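Local atomic coordinates of acetyl xylan esterase (Paenibacillus sp. R4, PDB entry 6AGQ), a protein that probably removes acetyl groups from acetylated xylan and related acetyl esters, as a cold-active esterase of the alpha/beta-hydrolase superfamily. Residues Val61-Ala65 / Leu159-Ala164; Asp66-His71 / Val126-Ala131; Trp73-Pro77 / Phe167-Glu173; His93-Arg99 / Ile118-Gly124. One frame throughout, in Å; residues are numbered along the deposited sequence.

Interaction 1: residues Val61-Ala65 / Leu159-Ala164; sequences VYDGA and LDCIRA
Residues 61-63 are the extended end of strand 55-63, running through Gly64 and Ala65 into a turn, and residues 159-164 are helical, within helix 153-170. The short strand and helix axes approach to 9.7 Å, their N-to-C directions 123° apart; CA atoms pair Tyr62 with Ala164 at 8.4 Å and, nearest of all, Gly64 with Asp160 at 5.2 Å. Three hydrogen bonds join them. Tyr62, with chi1 p, points at the helix and gives its OH to Asp160 O (2.8 Å), a carbonyl that also accepts Ala164 N at 2.9 Å within the helix. Arg163 (m, t, p) curls back so that NH2 and NE both donate to the single oxygen Asp63 O, at 2.8 and 2.9 Å, where the strand ends. Its NH1 turns to Ser35 and Lys38. Gly64 CA lies 3.5 Å from Asp160 OD1; a CB here would clash with that oxygen. Asp160 OD2 forms a salt bridge with Arg121. Apolar contacts are few: Tyr62 CZ to Ala164 CB, 4.1 Å, and Ala65 CB to Leu159 CD1, 4.2 Å. Helix 153-170 thus covers one face of a mostly parallel sheet with antiparallel strands at its 43-46 edge, consistent with the alpha/beta-hydrolase fold of the family.

Interaction 2: residues Asp66-His71 / Val126-Ala131; sequences DGTPIH and VTPDRA
The segment 66-71 begins as a loop in which Asp66 makes an Asx turn and Gly67 has phi/psi 86/-5, and enters strand 69-77; residues 126-131 are irregular and run nearly opposite (168° end to end). CA atoms pair Ile70 with Thr127 (5.5 Å), Thr68 with Arg130 (5.8 Å) and Asp66 with Ala131 (7.2 Å). Val126 lays CG2 over the His71 ring, 3.5 Å from its centroid and 16° off the normal, a CH-pi contact. Thr127 (chi1 m) accepts two hydrogen bonds at OG1, from His71 N and His71 ND1, each 3.0 Å; the His71 m rotamer brings ND1 beside its own amide. The same OG1 is hydrogen-bonded to Asp119, while Thr127 CG2 sits 3.2 Å from Pro69 O. Pro128 sets CD 4.3 Å from Pro69 CG, and its carbonyl O lies 3.0 Å from Thr68 CG2. Asp129 OD1 accepts Ala131 N (3.3 Å), an Asx turn like that of Asp66, whose OD1 takes Thr68 N (3.3 Å); Asp129 OD2 bonds to Tyr133 OH, and Arg121 forms salt bridges with both aspartates. Arg130 CB reaches Thr68 OG1 at 3.5 Å, and its guanidinium bonds to Tyr133 O of the second subunit. Ala131 CB lies 3.7 Å from Asp66 OD2. The loop thus lies along the start of strand 69-77, which pairs with strand 55-63, while Ile70 packs on Asp160 of helix 153-170.

Interaction 3: residues Trp73-Pro77 / Phe167-Glu173; sequences WYVTP and FVCSREE
Tyr74 has the largest share of this contact between the extended strand 73-77 and residues 167-173, the last turn of helix 153-170 and the loop that follows. The backbones stay well apart, with CA-CA distances of 8.7 Å for Tyr74 to Val168 and 9.3 Å for Thr76 to Glu173, so side chains bridge the gap. Tyr74 takes chi1 t with chi2 65°, projecting its ring toward Phe167 and Glu173. Phe167, also t (chi2 80°), turns its edge to the Tyr74 face: a T-shaped pair with centroids 5.6 Å apart, planes at 86°, and Tyr74 CD1 to Phe167 CE2 at 4.0 Å. At the far end, Tyr74 OH donates to Glu173 OE2 in a short 2.6 Å hydrogen bond near the ring plane; Glu173 (p, m) reaches across to it. Thr76 CG2 lies 4.1 Å from that same OE2. Arg171 (m, m) brings CG to 3.6 Å from Tyr74 OH, while its NE and NH2 donate to Ser170 OG at 3.2 and 2.9 Å. Ser170, with chi1 p, in turn gives OG to Phe167 O (2.6 Å). Phe167 and Val168 also pack on Leu116, in the strand where the sheet turns from antiparallel to parallel, consistent with the alpha/beta-hydrolase fold.

Interaction 4: residues His93-Arg99 / Ile118-Gly124; sequences HGYSGNR and IDVRGQG
Both segments are loops leaving the C-terminal ends of neighbouring parallel strands, 86-92 and 114-118. Each carries a type II beta turn, Gly94-Gly97 and Val120-Gln123, closed by Gly97 N to Gly94 O (3.0 Å) and Gln123 N to Val120 O (3.2 Å). Gly122 (84/-4) has a conformation that calls for glycine. CA atoms lie 4.9 Å apart for Ser96-Gln123 and Gly97-Gly124, and 4.7 Å for Asn98-Asp119 and Arg99-Ile118. Gly124 N makes weak hydrogen bonds to Ser96 O (3.0 Å) and Gly97 O (2.9 Å); a CB on Gly124 would strike Ser96 O. One water donates to both Gly97 O (3.2 Å) and Val120 O (2.7 Å). Among side chains, His93 (p, chi2 72°) gives ND1 to Gly94 O at 2.7 Å and accepts Val120 N at NE2, 2.9 Å, while Val120 CG2 sits 3.6 Å from the ring centroid in a CH-pi contact. Gln123 (m, t) accepts Ser96 N at OE1, 2.8 Å. Asn98 ND2 donates to Gly124 O (3.1 Å), and Arg99 N to Asp119 OD1 (2.9 Å); Asn98 OD1 takes Gly100 N, Asp119 OD2 bonds to Thr127 OG1 and the Arg99 guanidinium pairs with Asp59. His93 O meets Gln186, which follows Ser185, the probable nucleophile. In alpha/beta-hydrolases, loops at these strand ends border the active site, and the one after strand 86-92 commonly contributes to the oxyanion hole.

Interactions 1 and 3 fix two parts of helix 153-170 against adjacent sheet strands, their centres about 14 Å apart; Tyr62 CD1 meets Phe167 CB at 4.3 Å between them. Interaction 2 joins interaction 1 through the strand pair, Tyr62 O to Ile70 N at 2.7 Å. Arg121, in the loop of interaction 4, ties these regions together: its NE forms a salt bridge with Asp160 OD2 (2.9 Å), and its other nitrogens pair with Asp66 and Asp129 of interaction 2. Thr127 OG1 to Asp119 OD2 (2.6 Å) adds a further link. Interaction 4 lies nearest the presumed nucleophile elbow around Ser185, and interactions 2 and 4 both touch the second subunit.

Interaction 1: residues Val61-Ala65 / Leu159-Ala164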
loop_
_atom_site.group_PDB
_atom_site.type_symbol
_atom_site.label_atom_id
_atom_site.label_comp_id
_atom_site.label_asym_id
_atom_site.label_seq_id
_atom_site.Cartn_x
_atom_site.Cartn_y
_atom_site.Cartn_z
ATOM N N VAL A 61 33.862 15.545 22.479
ATOM C CA VAL A 61 33.501 16.697 21.631
ATOM C C VAL A 61 34.784 17.291 21.042
ATOM O O VAL A 61 35.817 17.398 21.747
ATOM C CB VAL A 61 32.583 17.722 22.353
ATOM C CG1 VAL A 61 33.202 18.292 23.619
ATOM C CG2 VAL A 61 32.182 18.842 21.406
ATOM N N TYR A 62 34.776 17.518 19.726
ATOM C CA TYR A 62 35.798 18.324 19.091
ATOM C C TYR A 62 35.176 19.368 18.182
ATOM O O TYR A 62 34.083 19.204 17.710
ATOM C CB TYR A 62 36.877 17.461 18.370
ATOM C CG TYR A 62 36.368 16.622 17.216
ATOM C CD1 TYR A 62 35.898 15.319 17.415
ATOM C CD2 TYR A 62 36.354 17.127 15.921
ATOM C CE1 TYR A 62 35.384 14.584 16.363
ATOM C CE2 TYR A 62 35.857 16.399 14.871
ATOM C CZ TYR A 62 35.400 15.108 15.081
ATOM O OH TYR A 62 34.888 14.387 13.999
ATOM N N ASP A 63 35.891 20.427 17.897
ATOM C CA ASP A 63 35.377 21.480 16.962
ATOM C C ASP A 63 35.542 21.065 15.483
ATOM O O ASP A 63 36.601 20.555 15.071
ATOM C CB ASP A 63 36.130 22.799 17.140
ATOM C CG ASP A 63 35.759 23.548 18.434
ATOM O OD1 ASP A 63 34.888 23.097 19.214
ATOM O OD2 ASP A 63 36.369 24.621 18.638
ATOM N N GLY A 64 34.505 21.321 14.686
ATOM C CA GLY A 64 34.642 21.297 13.248
ATOM C C GLY A 64 35.423 22.529 12.796
ATOM O O GLY A 64 35.765 23.406 13.599
ATOM N N ALA A 65 35.670 22.591 11.509
ATOM C CA ALA A 65 36.436 23.672 10.916
ATOM C C ALA A 65 35.757 25.018 11.089
ATOM O O ALA A 65 36.457 25.995 11.302
ATOM C CB ALA A 65 36.692 23.396 9.444
ATOM N N LEU A 159 34.837 17.586 6.026
ATOM C CA LEU A 159 35.899 18.104 6.911
ATOM C C LEU A 159 35.783 17.606 8.354
ATOM O O LEU A 159 36.804 17.331 8.987
ATOM C CB LEU A 159 35.874 19.653 6.887
ATOM C CG LEU A 159 36.215 20.247 5.542
ATOM C CD1 LEU A 159 36.079 21.759 5.590
ATOM C CD2 LEU A 159 37.605 19.882 5.031
ATOM N N ASP A 160 34.572 17.582 8.921
ATOM C CA ASP A 160 34.360 16.984 10.289
ATOM C C ASP A 160 34.872 15.534 10.344
ATOM O O ASP A 160 35.451 15.107 11.360
ATOM C CB ASP A 160 32.915 16.935 10.678
ATOM C CG ASP A 160 32.248 18.317 10.749
ATOM O OD1 ASP A 160 32.961 19.346 10.925
ATOM O OD2 ASP A 160 30.972 18.377 10.597
ATOM N N CYS A 161 34.676 14.808 9.224
ATOM C CA CYS A 161 35.032 13.408 9.085
ATOM C C CYS A 161 36.510 13.206 9.007
ATOM O O CYS A 161 36.972 12.151 9.399
ATOM C CB CYS A 161 34.315 12.724 7.885
ATOM S SG CYS A 161 32.510 12.581 8.109
ATOM N N ILE A 162 37.231 14.168 8.423
ATOM C CA ILE A 162 38.705 14.145 8.395
ATOM C C ILE A 162 39.249 14.547 9.773
ATOM O O ILE A 162 40.273 14.018 10.298
ATOM C CB ILE A 162 39.236 15.099 7.278
ATOM C CG1 ILE A 162 39.075 14.415 5.894
ATOM C CG2 ILE A 162 40.699 15.552 7.515
ATOM C CD1 ILE A 162 39.164 15.422 4.741
ATOM N N ARG A 163 38.556 15.500 10.379
ATOM C CA ARG A 163 38.912 15.887 11.730
ATOM C C ARG A 163 38.681 14.771 12.774
ATOM O O ARG A 163 39.396 14.758 13.783
ATOM C CB ARG A 163 38.216 17.201 12.082
ATOM C CG ARG A 163 38.791 18.340 11.272
ATOM C CD ARG A 163 37.892 19.550 11.270
ATOM N NE ARG A 163 38.006 20.298 12.522
ATOM C CZ ARG A 163 38.982 21.132 12.849
ATOM N NH1 ARG A 163 40.008 21.399 12.009
ATOM N NH2 ARG A 163 38.908 21.739 14.035
ATOM N N ALA A 164 37.764 13.830 12.538
ATOM C CA ALA A 164 37.720 12.594 13.329
ATOM C C ALA A 164 39.020 11.764 13.231
ATOM O O ALA A 164 39.443 11.133 14.170
ATOM C CB ALA A 164 36.524 11.748 12.939
#

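Interaction 2: residues Asp66-His71 / Val126-Ala131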
loop_
_atom_site.group_PDB
_atom_site.type_symbol
_atom_site.label_atom_id
_atom_site.label_comp_id
_atom_site.label_asym_id
_atom_site.label_seq_id
_atom_site.Cartn_x
_atom_site.Cartn_y
_atom_site.Cartn_z
ATOM N N ASP A 66 34.421 25.047 11.079
ATOM C CA ASP A 66 33.668 26.280 11.354
ATOM C C ASP A 66 33.269 26.457 12.856
ATOM O O ASP A 66 32.436 27.281 13.202
ATOM C CB ASP A 66 32.437 26.410 10.393
ATOM C CG ASP A 66 31.273 25.405 10.734
ATOM O OD1 ASP A 66 31.483 24.490 11.576
ATOM O OD2 ASP A 66 30.142 25.528 10.157
ATOM N N GLY A 67 33.866 25.708 13.756
ATOM C CA GLY A 67 33.499 25.837 15.175
ATOM C C GLY A 67 32.310 25.018 15.691
ATOM O O GLY A 67 32.033 25.063 16.868
ATOM N N THR A 68 31.573 24.300 14.838
ATOM C CA THR A 68 30.498 23.387 15.328
ATOM C C THR A 68 31.080 22.289 16.303
ATOM O O THR A 68 32.038 21.639 15.954
ATOM C CB THR A 68 29.852 22.665 14.119
ATOM O OG1 THR A 68 29.500 23.607 13.097
ATOM C CG2 THR A 68 28.642 21.877 14.509
ATOM N N PRO A 69 30.500 22.089 17.502
ATOM C CA PRO A 69 30.966 21.030 18.391
ATOM C C PRO A 69 30.482 19.660 17.935
ATOM O O PRO A 69 29.290 19.393 18.003
ATOM C CB PRO A 69 30.338 21.391 19.774
ATOM C CG PRO A 69 29.171 22.249 19.451
ATOM C CD PRO A 69 29.438 22.910 18.120
ATOM N N ILE A 70 31.396 18.808 17.476
ATOM C CA ILE A 70 31.016 17.482 16.994
ATOM C C ILE A 70 31.075 16.526 18.162
ATOM O O ILE A 70 32.112 16.379 18.754
ATOM C CB ILE A 70 31.976 16.965 15.911
ATOM C CG1 ILE A 70 32.279 18.040 14.815
ATOM C CG2 ILE A 70 31.485 15.646 15.373
ATOM C CD1 ILE A 70 31.072 18.774 14.226
ATOM N N HIS A 71 29.968 15.885 18.499
ATOM C CA HIS A 71 29.949 14.877 19.564
ATOM C C HIS A 71 30.203 13.442 19.117
ATOM O O HIS A 71 29.917 13.021 17.989
ATOM C CB HIS A 71 28.642 14.932 20.328
ATOM C CG HIS A 71 28.392 16.258 20.938
ATOM N ND1 HIS A 71 27.926 17.325 20.200
ATOM C CD2 HIS A 71 28.626 16.728 22.183
ATOM C CE1 HIS A 71 27.836 18.386 20.978
ATOM N NE2 HIS A 71 28.271 18.056 22.177
ATOM N N VAL A 126 22.874 15.425 19.180
ATOM C CA VAL A 126 23.108 16.658 19.949
ATOM C C VAL A 126 24.063 17.616 19.195
ATOM O O VAL A 126 24.345 18.691 19.685
ATOM C CB VAL A 126 23.600 16.372 21.405
ATOM C CG1 VAL A 126 22.688 15.361 22.099
ATOM C CG2 VAL A 126 25.045 15.913 21.451
ATOM N N THR A 127 24.602 17.207 18.050
ATOM C CA THR A 127 25.561 18.036 17.273
ATOM C C THR A 127 24.803 18.906 16.284
ATOM O O THR A 127 24.157 18.376 15.358
ATOM C CB THR A 127 26.512 17.155 16.525
ATOM O OG1 THR A 127 27.223 16.307 17.463
ATOM C CG2 THR A 127 27.506 17.994 15.687
ATOM N N PRO A 128 24.815 20.224 16.477
ATOM C CA PRO A 128 24.059 21.112 15.585
ATOM C C PRO A 128 24.848 21.408 14.290
ATOM O O PRO A 128 25.901 20.830 14.118
ATOM C CB PRO A 128 23.933 22.380 16.402
ATOM C CG PRO A 128 25.126 22.406 17.243
ATOM C CD PRO A 128 25.603 20.989 17.444
ATOM N N ASP A 129 24.298 22.265 13.405
ATOM C CA ASP A 129 24.941 22.677 12.160
ATOM C C ASP A 129 25.042 24.183 12.119
ATOM O O ASP A 129 24.074 24.839 11.817
ATOM C CB ASP A 129 24.111 22.224 10.951
ATOM C CG ASP A 129 24.756 22.628 9.562
ATOM O OD1 ASP A 129 25.983 22.940 9.511
ATOM O OD2 ASP A 129 24.011 22.618 8.522
ATOM N N ARG A 130 26.229 24.717 12.333
ATOM C CA ARG A 130 26.418 26.173 12.379
ATOM C C ARG A 130 26.663 26.846 11.041
ATOM O O ARG A 130 26.863 28.039 11.021
ATOM C CB ARG A 130 27.608 26.512 13.296
ATOM C CG ARG A 130 27.392 26.100 14.740
ATOM C CD ARG A 130 27.193 27.252 15.714
ATOM N NE ARG A 130 26.812 26.714 17.030
ATOM C CZ ARG A 130 25.585 26.278 17.368
ATOM N NH1 ARG A 130 25.365 25.806 18.597
ATOM N NH2 ARG A 130 24.562 26.302 16.509
ATOM N N ALA A 131 26.705 26.098 9.934
ATOM C CA ALA A 131 27.032 26.686 8.636
ATOM C C ALA A 131 25.783 27.406 8.153
ATOM O O ALA A 131 24.696 27.079 8.597
ATOM C CB ALA A 131 27.479 25.657 7.641
#

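Interaction 3: residues Trp73-Pro77 / Phe167-Glu173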
loop_
_atom_site.group_PDB
_atom_site.type_symbol
_atom_site.label_atom_id
_atom_site.label_comp_id
_atom_site.label_asym_id
_atom_site.label_seq_id
_atom_site.Cartn_x
_atom_site.Cartn_y
_atom_site.Cartn_z
ATOM N N TRP A 73 31.528 9.177 20.671
ATOM C CA TRP A 73 31.825 8.197 21.667
ATOM C C TRP A 73 33.143 7.590 21.240
ATOM O O TRP A 73 33.250 7.177 20.126
ATOM C CB TRP A 73 30.782 7.079 21.741
ATOM C CG TRP A 73 29.396 7.390 22.174
ATOM C CD1 TRP A 73 28.289 7.173 21.464
ATOM C CD2 TRP A 73 28.970 7.863 23.464
ATOM N NE1 TRP A 73 27.180 7.493 22.200
ATOM C CE2 TRP A 73 27.569 7.945 23.430
ATOM C CE3 TRP A 73 29.638 8.248 24.619
ATOM C CZ2 TRP A 73 26.785 8.422 24.532
ATOM C CZ3 TRP A 73 28.871 8.693 25.735
ATOM C CH2 TRP A 73 27.456 8.781 25.660
ATOM N N TYR A 74 34.090 7.499 22.166
ATOM C CA TYR A 74 35.402 6.910 21.944
ATOM C C TYR A 74 35.514 5.782 22.964
ATOM O O TYR A 74 35.240 5.981 24.125
ATOM C CB TYR A 74 36.511 7.940 22.188
ATOM C CG TYR A 74 37.924 7.382 22.094
ATOM C CD1 TYR A 74 38.404 6.885 20.876
ATOM C CD2 TYR A 74 38.788 7.434 23.158
ATOM C CE1 TYR A 74 39.668 6.381 20.732
ATOM C CE2 TYR A 74 40.101 6.928 23.040
ATOM C CZ TYR A 74 40.523 6.394 21.822
ATOM O OH TYR A 74 41.789 5.885 21.657
ATOM N N VAL A 75 35.832 4.601 22.501
ATOM C CA VAL A 75 35.802 3.365 23.293
ATOM C C VAL A 75 37.145 2.658 23.107
ATOM O O VAL A 75 37.671 2.535 21.940
ATOM C CB VAL A 75 34.635 2.440 22.837
ATOM C CG1 VAL A 75 34.638 1.168 23.594
ATOM C CG2 VAL A 75 33.271 3.104 23.039
ATOM N N THR A 76 37.727 2.217 24.221
ATOM C CA THR A 76 38.953 1.354 24.189
ATOM C C THR A 76 38.859 0.178 25.170
ATOM O O THR A 76 38.110 0.257 26.179
ATOM C CB THR A 76 40.260 2.124 24.527
ATOM O OG1 THR A 76 40.369 2.291 25.925
ATOM C CG2 THR A 76 40.274 3.473 23.910
ATOM N N PRO A 77 39.610 -0.915 24.887
ATOM C CA PRO A 77 39.750 -1.941 25.916
ATOM C C PRO A 77 40.214 -1.311 27.242
ATOM O O PRO A 77 41.007 -0.375 27.215
ATOM C CB PRO A 77 40.840 -2.843 25.373
ATOM C CG PRO A 77 41.018 -2.488 23.928
ATOM C CD PRO A 77 40.615 -1.068 23.816
ATOM N N PHE A 167 41.348 13.576 15.469
ATOM C CA PHE A 167 41.071 13.203 16.871
ATOM C C PHE A 167 41.694 11.852 17.229
ATOM O O PHE A 167 42.428 11.767 18.239
ATOM C CB PHE A 167 39.595 13.152 17.218
ATOM C CG PHE A 167 39.324 12.658 18.631
ATOM C CD1 PHE A 167 39.453 13.514 19.719
ATOM C CD2 PHE A 167 38.984 11.297 18.873
ATOM C CE1 PHE A 167 39.238 13.034 21.015
ATOM C CE2 PHE A 167 38.743 10.814 20.156
ATOM C CZ PHE A 167 38.865 11.681 21.236
ATOM N N VAL A 168 41.431 10.802 16.450
ATOM C CA VAL A 168 41.990 9.530 16.848
ATOM C C VAL A 168 43.509 9.562 16.819
ATOM O O VAL A 168 44.133 8.929 17.681
ATOM C CB VAL A 168 41.415 8.276 16.129
ATOM C CG1 VAL A 168 39.934 8.151 16.433
ATOM C CG2 VAL A 168 41.703 8.205 14.633
ATOM N N CYS A 169 44.109 10.279 15.862
ATOM C CA CYS A 169 45.593 10.367 15.797
ATOM C C CYS A 169 46.210 11.162 16.961
ATOM O O CYS A 169 47.311 10.873 17.404
ATOM C CB CYS A 169 46.061 10.955 14.481
ATOM S SG CYS A 169 45.796 9.775 13.160
ATOM N N SER A 170 45.468 12.134 17.471
ATOM C CA SER A 170 45.851 12.775 18.747
ATOM C C SER A 170 45.800 11.886 20.012
ATOM O O SER A 170 46.361 12.290 21.042
ATOM C CB SER A 170 44.992 14.009 18.993
ATOM O OG SER A 170 43.719 13.619 19.503
ATOM N N ARG A 171 45.150 10.715 19.986
ATOM C CA ARG A 171 45.169 9.812 21.166
ATOM C C ARG A 171 46.513 9.116 21.223
ATOM O O ARG A 171 46.967 8.549 20.247
ATOM C CB ARG A 171 44.030 8.773 21.147
ATOM C CG ARG A 171 42.616 9.344 20.960
ATOM C CD ARG A 171 42.201 10.292 22.095
ATOM N NE ARG A 171 42.516 11.694 21.811
ATOM C CZ ARG A 171 42.448 12.712 22.673
ATOM N NH1 ARG A 171 42.055 12.535 23.911
ATOM N NH2 ARG A 171 42.733 13.941 22.261
ATOM N N GLU A 172 47.179 9.164 22.364
ATOM C CA GLU A 172 48.536 8.623 22.442
ATOM C C GLU A 172 48.575 7.096 22.320
ATOM O O GLU A 172 49.491 6.554 21.730
ATOM C CB GLU A 172 49.247 9.128 23.698
ATOM C CG GLU A 172 49.500 10.645 23.631
ATOM C CD GLU A 172 50.568 11.103 22.607
ATOM O OE1 GLU A 172 51.427 10.289 22.132
ATOM O OE2 GLU A 172 50.543 12.326 22.289
ATOM N N GLU A 173 47.542 6.422 22.813
ATOM C CA GLU A 173 47.427 4.968 22.691
ATOM C C GLU A 173 47.190 4.458 21.257
ATOM O O GLU A 173 47.444 3.280 20.980
ATOM C CB GLU A 173 46.345 4.416 23.646
ATOM C CG GLU A 173 44.899 4.807 23.319
ATOM C CD GLU A 173 44.423 6.167 23.908
ATOM O OE1 GLU A 173 45.296 6.991 24.395
ATOM O OE2 GLU A 173 43.167 6.425 23.853
#

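Interaction 4: residues His93-Arg99 / Ile118-Gly124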
loop_
_atom_site.group_PDB
_atom_site.type_symbol
_atom_site.label_atom_id
_atom_site.label_comp_id
_atom_site.label_asym_id
_atom_site.label_seq_id
_atom_site.Cartn_x
_atom_site.Cartn_y
_atom_site.Cartn_z
ATOM N N HIS A 93 27.764 7.443 10.427
ATOM C CA HIS A 93 26.438 6.901 10.592
ATOM C C HIS A 93 25.561 7.280 9.404
ATOM O O HIS A 93 25.906 8.124 8.604
ATOM C CB HIS A 93 25.806 7.335 11.916
ATOM C CG HIS A 93 25.486 8.793 11.965
ATOM N ND1 HIS A 93 24.436 9.358 11.241
ATOM C CD2 HIS A 93 26.029 9.791 12.703
ATOM C CE1 HIS A 93 24.386 10.652 11.517
ATOM N NE2 HIS A 93 25.347 10.940 12.389
ATOM N N GLY A 94 24.430 6.610 9.341
ATOM C CA GLY A 94 23.434 6.767 8.283
ATOM C C GLY A 94 22.612 8.024 8.309
ATOM O O GLY A 94 22.634 8.807 9.246
ATOM N N TYR A 95 21.885 8.242 7.235
ATOM C CA TYR A 95 21.217 9.528 7.046
ATOM C C TYR A 95 20.192 9.754 8.097
ATOM O O TYR A 95 19.266 8.971 8.227
ATOM C CB TYR A 95 20.532 9.550 5.679
ATOM C CG TYR A 95 20.026 10.923 5.259
ATOM C CD1 TYR A 95 20.907 11.873 4.787
ATOM C CD2 TYR A 95 18.700 11.244 5.333
ATOM C CE1 TYR A 95 20.468 13.101 4.330
ATOM C CE2 TYR A 95 18.239 12.487 4.907
ATOM C CZ TYR A 95 19.136 13.403 4.379
ATOM O OH TYR A 95 18.750 14.663 3.968
ATOM N N SER A 96 20.307 10.870 8.812
ATOM C CA SER A 96 19.357 11.272 9.919
ATOM C C SER A 96 19.739 10.726 11.272
ATOM O O SER A 96 19.128 11.105 12.265
ATOM C CB SER A 96 17.897 10.951 9.624
ATOM O OG SER A 96 17.589 9.581 9.853
ATOM N N GLY A 97 20.778 9.875 11.330
ATOM C CA GLY A 97 21.084 9.152 12.564
ATOM C C GLY A 97 21.973 9.939 13.487
ATOM O O GLY A 97 21.885 11.150 13.580
ATOM N N ASN A 98 22.847 9.235 14.196
ATOM C CA ASN A 98 23.696 9.871 15.189
ATOM C C ASN A 98 24.770 8.860 15.624
ATOM O O ASN A 98 24.833 7.781 15.085
ATOM C CB ASN A 98 22.849 10.303 16.356
ATOM C CG ASN A 98 22.060 9.174 16.927
ATOM O OD1 ASN A 98 22.608 8.095 17.243
ATOM N ND2 ASN A 98 20.767 9.413 17.119
ATOM N N ARG A 99 25.555 9.230 16.620
ATOM C CA ARG A 99 26.671 8.463 17.163
ATOM C C ARG A 99 26.255 7.162 17.851
ATOM O O ARG A 99 27.110 6.336 18.191
ATOM C CB ARG A 99 27.426 9.372 18.122
ATOM C CG ARG A 99 26.648 9.767 19.388
ATOM C CD ARG A 99 27.492 10.569 20.399
ATOM N NE ARG A 99 26.613 11.217 21.363
ATOM C CZ ARG A 99 26.944 11.667 22.569
ATOM N NH1 ARG A 99 28.197 11.615 23.038
ATOM N NH2 ARG A 99 25.984 12.184 23.331
ATOM N N ILE A 118 30.947 9.196 15.557
ATOM C CA ILE A 118 30.600 10.615 15.603
ATOM C C ILE A 118 29.210 10.943 15.023
ATOM O O ILE A 118 28.711 10.230 14.187
ATOM C CB ILE A 118 31.647 11.462 14.802
ATOM C CG1 ILE A 118 31.672 11.077 13.324
ATOM C CG2 ILE A 118 33.056 11.294 15.397
ATOM C CD1 ILE A 118 32.542 11.994 12.507
ATOM N N ASP A 119 28.584 11.988 15.533
ATOM C CA ASP A 119 27.443 12.649 14.898
ATOM C C ASP A 119 27.832 13.378 13.582
ATOM O O ASP A 119 28.855 14.005 13.511
ATOM C CB ASP A 119 26.921 13.722 15.787
ATOM C CG ASP A 119 26.152 13.218 17.055
ATOM O OD1 ASP A 119 25.689 12.036 17.150
ATOM O OD2 ASP A 119 25.976 14.103 17.939
ATOM N N VAL A 120 26.921 13.371 12.607
ATOM C CA VAL A 120 26.981 14.145 11.382
ATOM C C VAL A 120 26.146 15.372 11.718
ATOM O O VAL A 120 25.049 15.256 12.242
ATOM C CB VAL A 120 26.346 13.403 10.173
ATOM C CG1 VAL A 120 26.315 14.297 8.928
ATOM C CG2 VAL A 120 27.072 12.111 9.882
ATOM N N ARG A 121 26.714 16.535 11.456
ATOM C CA ARG A 121 26.211 17.797 11.902
ATOM C C ARG A 121 24.731 18.138 11.556
ATOM O O ARG A 121 24.267 17.986 10.435
ATOM C CB ARG A 121 27.155 18.887 11.419
ATOM C CG ARG A 121 27.292 18.918 9.913
ATOM C CD ARG A 121 27.763 20.258 9.468
ATOM N NE ARG A 121 29.066 20.509 10.065
ATOM C CZ ARG A 121 29.564 21.716 10.292
ATOM N NH1 ARG A 121 30.786 21.820 10.797
ATOM N NH2 ARG A 121 28.837 22.808 9.981
ATOM N N GLY A 122 23.938 18.470 12.566
ATOM C CA GLY A 122 22.562 18.799 12.295
ATOM C C GLY A 122 21.627 17.631 12.188
ATOM O O GLY A 122 20.456 17.856 12.033
ATOM N N GLN A 123 22.093 16.384 12.270
ATOM C CA GLN A 123 21.175 15.269 12.113
ATOM C C GLN A 123 20.551 14.808 13.452
ATOM O O GLN A 123 20.390 15.622 14.327
ATOM C CB GLN A 123 21.788 14.174 11.286
ATOM C CG GLN A 123 22.174 14.731 9.927
ATOM C CD GLN A 123 22.634 13.683 8.946
ATOM O OE1 GLN A 123 22.536 12.498 9.211
ATOM N NE2 GLN A 123 23.152 14.125 7.808
ATOM N N GLY A 124 20.231 13.539 13.662
ATOM C CA GLY A 124 19.383 13.175 14.786
ATOM C C GLY A 124 20.108 13.143 16.103
ATOM O O GLY A 124 19.791 12.303 16.942
HETATM O O HOH W 1 23.848 13.599 14.010
#